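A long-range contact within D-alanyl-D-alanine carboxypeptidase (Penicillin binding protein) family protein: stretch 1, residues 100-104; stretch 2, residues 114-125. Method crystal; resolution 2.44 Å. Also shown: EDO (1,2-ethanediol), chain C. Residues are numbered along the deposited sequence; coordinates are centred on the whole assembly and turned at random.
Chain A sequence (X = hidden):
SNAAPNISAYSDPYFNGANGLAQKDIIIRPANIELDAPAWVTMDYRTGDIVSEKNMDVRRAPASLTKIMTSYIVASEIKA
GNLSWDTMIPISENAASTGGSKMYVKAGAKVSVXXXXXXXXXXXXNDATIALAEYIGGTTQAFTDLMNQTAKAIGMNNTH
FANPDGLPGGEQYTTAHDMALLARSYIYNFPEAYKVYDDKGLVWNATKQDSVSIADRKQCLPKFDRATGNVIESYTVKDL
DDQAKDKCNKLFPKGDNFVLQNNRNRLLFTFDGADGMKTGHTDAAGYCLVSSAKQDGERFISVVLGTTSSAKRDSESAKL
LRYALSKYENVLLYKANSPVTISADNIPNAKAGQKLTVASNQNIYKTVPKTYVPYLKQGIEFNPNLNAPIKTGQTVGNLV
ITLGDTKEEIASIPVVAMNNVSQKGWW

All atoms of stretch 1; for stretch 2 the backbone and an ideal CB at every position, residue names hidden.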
# COMPACT_ATOMS: atom_id res chain seq x y z
N GLY A 100 -20.18 -4.45 -16.73
CA GLY A 100 -18.86 -3.91 -16.47
C GLY A 100 -17.78 -4.90 -16.85
O GLY A 100 -17.98 -5.82 -17.65
N SER A 101 -16.60 -4.71 -16.25
CA SER A 101 -15.49 -5.62 -16.48
C SER A 101 -15.86 -7.02 -16.03
O SER A 101 -16.39 -7.21 -14.94
CB SER A 101 -14.24 -5.14 -15.74
OG SER A 101 -13.93 -3.80 -16.08
N LYS A 102 -15.58 -8.01 -16.88
CA LYS A 102 -15.88 -9.40 -16.58
C LYS A 102 -14.61 -10.23 -16.70
O LYS A 102 -13.71 -9.90 -17.48
CB LYS A 102 -16.95 -9.97 -17.53
CG LYS A 102 -18.09 -9.01 -17.84
CD LYS A 102 -19.23 -9.70 -18.57
CE LYS A 102 -20.00 -10.63 -17.64
NZ LYS A 102 -21.33 -11.00 -18.22
N MET A 103 -14.53 -11.29 -15.90
CA MET A 103 -13.61 -12.38 -16.19
C MET A 103 -14.30 -13.51 -16.93
O MET A 103 -13.63 -14.47 -17.34
CB MET A 103 -12.96 -12.90 -14.91
CG MET A 103 -13.80 -13.88 -14.11
SD MET A 103 -12.85 -14.63 -12.76
CE MET A 103 -11.55 -15.46 -13.68
N TYR A 104 -15.62 -13.42 -17.10
CA TYR A 104 -16.42 -14.32 -17.92
C TYR A 104 -16.57 -15.69 -17.27
O TYR A 104 -16.26 -16.73 -17.86
CB TYR A 104 -15.86 -14.43 -19.34
CG TYR A 104 -15.85 -13.08 -20.04
CD1 TYR A 104 -16.98 -12.63 -20.72
CD2 TYR A 104 -14.74 -12.25 -19.98
CE1 TYR A 104 -16.99 -11.40 -21.34
CE2 TYR A 104 -14.74 -11.01 -20.60
CZ TYR A 104 -15.87 -10.59 -21.28
OH TYR A 104 -15.87 -9.36 -21.90
N UNK A 114 -8.83 -18.98 -5.96
CA UNK A 114 -7.65 -18.44 -6.61
C UNK A 114 -7.99 -17.82 -7.96
O UNK A 114 -7.54 -16.71 -8.27
CB UNK A 114 -6.60 -19.54 -6.78
N UNK A 115 -8.83 -18.49 -8.76
CA UNK A 115 -9.23 -17.93 -10.04
C UNK A 115 -10.11 -16.70 -9.87
O UNK A 115 -9.92 -15.69 -10.56
CB UNK A 115 -9.96 -18.99 -10.87
N UNK A 116 -11.08 -16.76 -8.95
CA UNK A 116 -11.98 -15.62 -8.74
C UNK A 116 -11.23 -14.41 -8.21
O UNK A 116 -11.49 -13.28 -8.63
CB UNK A 116 -13.10 -16.00 -7.77
N UNK A 117 -10.30 -14.62 -7.28
CA UNK A 117 -9.52 -13.51 -6.74
C UNK A 117 -8.63 -12.92 -7.82
O UNK A 117 -8.46 -11.69 -7.91
CB UNK A 117 -8.68 -13.97 -5.55
N UNK A 118 -8.05 -13.77 -8.67
CA UNK A 118 -7.25 -13.28 -9.79
C UNK A 118 -8.10 -12.44 -10.73
O UNK A 118 -7.68 -11.36 -11.17
CB UNK A 118 -6.62 -14.45 -10.55
N UNK A 119 -9.31 -12.91 -11.04
CA UNK A 119 -10.20 -12.12 -11.87
C UNK A 119 -10.54 -10.78 -11.24
O UNK A 119 -10.56 -9.75 -11.92
CB UNK A 119 -11.48 -12.90 -12.15
N UNK A 120 -10.78 -10.78 -9.93
CA UNK A 120 -11.15 -9.54 -9.24
C UNK A 120 -9.98 -8.55 -9.22
O UNK A 120 -10.16 -7.37 -9.52
CB UNK A 120 -11.61 -9.84 -7.81
N UNK A 121 -8.78 -9.02 -8.88
CA UNK A 121 -7.64 -8.13 -8.69
C UNK A 121 -7.02 -7.70 -10.01
O UNK A 121 -6.66 -6.53 -10.18
CB UNK A 121 -6.58 -8.81 -7.82
N UNK A 122 -6.86 -8.62 -10.95
CA UNK A 122 -6.10 -8.37 -12.17
C UNK A 122 -6.99 -7.82 -13.28
O UNK A 122 -6.60 -6.91 -14.01
CB UNK A 122 -5.41 -9.65 -12.64
N UNK A 123 -8.19 -8.37 -13.41
CA UNK A 123 -9.10 -8.03 -14.49
C UNK A 123 -10.22 -7.10 -14.02
O UNK A 123 -10.92 -6.51 -14.86
CB UNK A 123 -9.69 -9.30 -15.09
N UNK A 124 -10.37 -6.92 -12.71
CA UNK A 124 -11.43 -6.08 -12.14
C UNK A 124 -12.81 -6.62 -12.50
O UNK A 124 -13.76 -5.86 -12.72
CB UNK A 124 -11.29 -4.64 -12.63
N UNK A 125 -12.93 -7.95 -12.55
CA UNK A 125 -14.17 -8.57 -12.97
C UNK A 125 -15.25 -8.42 -11.93
O UNK A 125 -15.07 -8.84 -10.77
CB UNK A 125 -13.95 -10.05 -13.28
C1 EDO C . -9.42 -4.20 -15.94
O1 EDO C . -8.97 -3.56 -14.74
C2 EDO C . -10.74 -3.61 -16.42
O2 EDO C . -11.11 -4.28 -17.63

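Stretch 1 is an irregular segment laid against the last turns of a helix, and its main offering is the side chain of Met-103, which reaches back along that helix. No hydrogen bond joins the two stretches, so the rules to be read here are chiefly those of shape.

Position 114 lies beyond the reach of stretch 1, which sets no demand; the residue is Arg-114. At 115 the CA-to-CB bond points sideways, with the ideal CB 4.8 Å from Met-103 CE. Many side chains could leave along that line. The residue is Asn-115, and its backbone makes the closer contact, Asn-115 O lying 3.5 Å from Met-103 CE.

At 116 the CB points away, yet it stands only 5.2 Å from Met-103 SD, so a flexible apolar side chain could bend back to the thioether; leucine, methionine or isoleucine would be reasonable. The residue is Leu-116. With chi1 m and chi2 t, its end comes nearer than its CB direction suggests, and CD2 packs 4.2 Å from Met-103 SD.

Positions 117 and 118 have no ideal-CB contact with stretch 1, which leaves both choices free. They hold Val-117 and Thr-118, the latter turning its OG1 back on its own helix to donate to Arg-114 O at 2.5 Å.

Position 119 is the strictest. Its CB would point toward stretch 1 and fall 2.3 Å from Met-103 SD, a clash for any side chain with Met-103 where it is. Glycine is the natural answer, and Gly-119 provides it: the sulfur SD rests 3.8 Å from Gly-119 CA, in space a CB would occupy.

At 120 the CB points away, and 121 and 122 are out of reach. Stretch 1 cannot discriminate among residues here; they are Met-120, Asp-121 and Val-122.

At 123 the CB again points toward stretch 1, 4.7 Å from Lys-102 O and 4.9 Å from Met-103 CB. A compact or branched apolar group would fill this gap, and a small donor might also be imagined facing the carbonyl. The residue is Val-123, whose CG1 lies 3.3 Å from Lys-102 O and 4.3 Å from Met-103 CB.

Position 124 leaves helical angles with a positive phi of 61°, a conformation that favours glycine or asparagine but is open to others. Its CB points sideways, 4.3 Å from Ser-101 CB, so a small side chain fits comfortably. The residue is Ser-124. Its carbonyl O approaches Ser-101 CB at 3.1 Å, while the nearby 1,2-ethanediol, probably from the crystallisation liquor, brings its O1 within 3.3 Å of Ser-124 CB.

At 125 the backbone angles, -72/123, would admit almost any residue; the neighbours would not. An ideal CB at 125 would clash with Met-103 N at 3.0 Å. The ideal CB at 125 would also be tight against Lys-102 C, at 3.5 Å. Glycine is again indicated, and Gly-125 allows the chains to close to 4.1 Å between its CA and Lys-102 CA. Its CA also makes a CA-H...O contact with Ser-101 O at 3.3 Å.

Stretch 2 114-125: RNLVTGMDVVSG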
# COMPACT_ATOMS: atom_id res chain seq x y z
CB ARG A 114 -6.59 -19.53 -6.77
CG ARG A 114 -5.16 -18.99 -6.86
CD ARG A 114 -4.10 -20.08 -6.87
NE ARG A 114 -3.56 -20.38 -5.54
CZ ARG A 114 -2.72 -19.59 -4.86
NH1 ARG A 114 -2.32 -18.44 -5.38
NH2 ARG A 114 -2.28 -19.96 -3.66
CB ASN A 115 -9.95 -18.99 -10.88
CG ASN A 115 -9.00 -20.03 -11.44
OD1 ASN A 115 -7.82 -19.75 -11.68
ND2 ASN A 115 -9.51 -21.24 -11.66
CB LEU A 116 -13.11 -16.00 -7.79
CG LEU A 116 -14.19 -16.94 -8.32
CD1 LEU A 116 -15.21 -17.25 -7.23
CD2 LEU A 116 -14.87 -16.34 -9.54
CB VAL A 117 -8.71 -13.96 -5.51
CG1 VAL A 117 -7.75 -12.87 -5.08
CG2 VAL A 117 -9.65 -14.31 -4.38
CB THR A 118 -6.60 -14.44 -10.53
OG1 THR A 118 -5.92 -15.29 -9.60
CG2 THR A 118 -5.59 -13.93 -11.55
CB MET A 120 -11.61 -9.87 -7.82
CG MET A 120 -11.92 -8.66 -6.95
SD MET A 120 -12.55 -9.20 -5.34
CE MET A 120 -11.29 -10.37 -4.85
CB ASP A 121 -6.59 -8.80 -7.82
CG ASP A 121 -7.09 -9.10 -6.42
OD1 ASP A 121 -8.10 -8.50 -5.99
OD2 ASP A 121 -6.44 -9.92 -5.73
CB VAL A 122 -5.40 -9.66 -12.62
CG1 VAL A 122 -4.59 -9.43 -13.88
CG2 VAL A 122 -4.53 -10.20 -11.49
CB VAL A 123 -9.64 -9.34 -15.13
CG1 VAL A 123 -11.00 -9.16 -15.82
CG2 VAL A 123 -8.62 -9.88 -16.12
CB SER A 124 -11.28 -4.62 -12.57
OG SER A 124 -11.90 -3.75 -11.64
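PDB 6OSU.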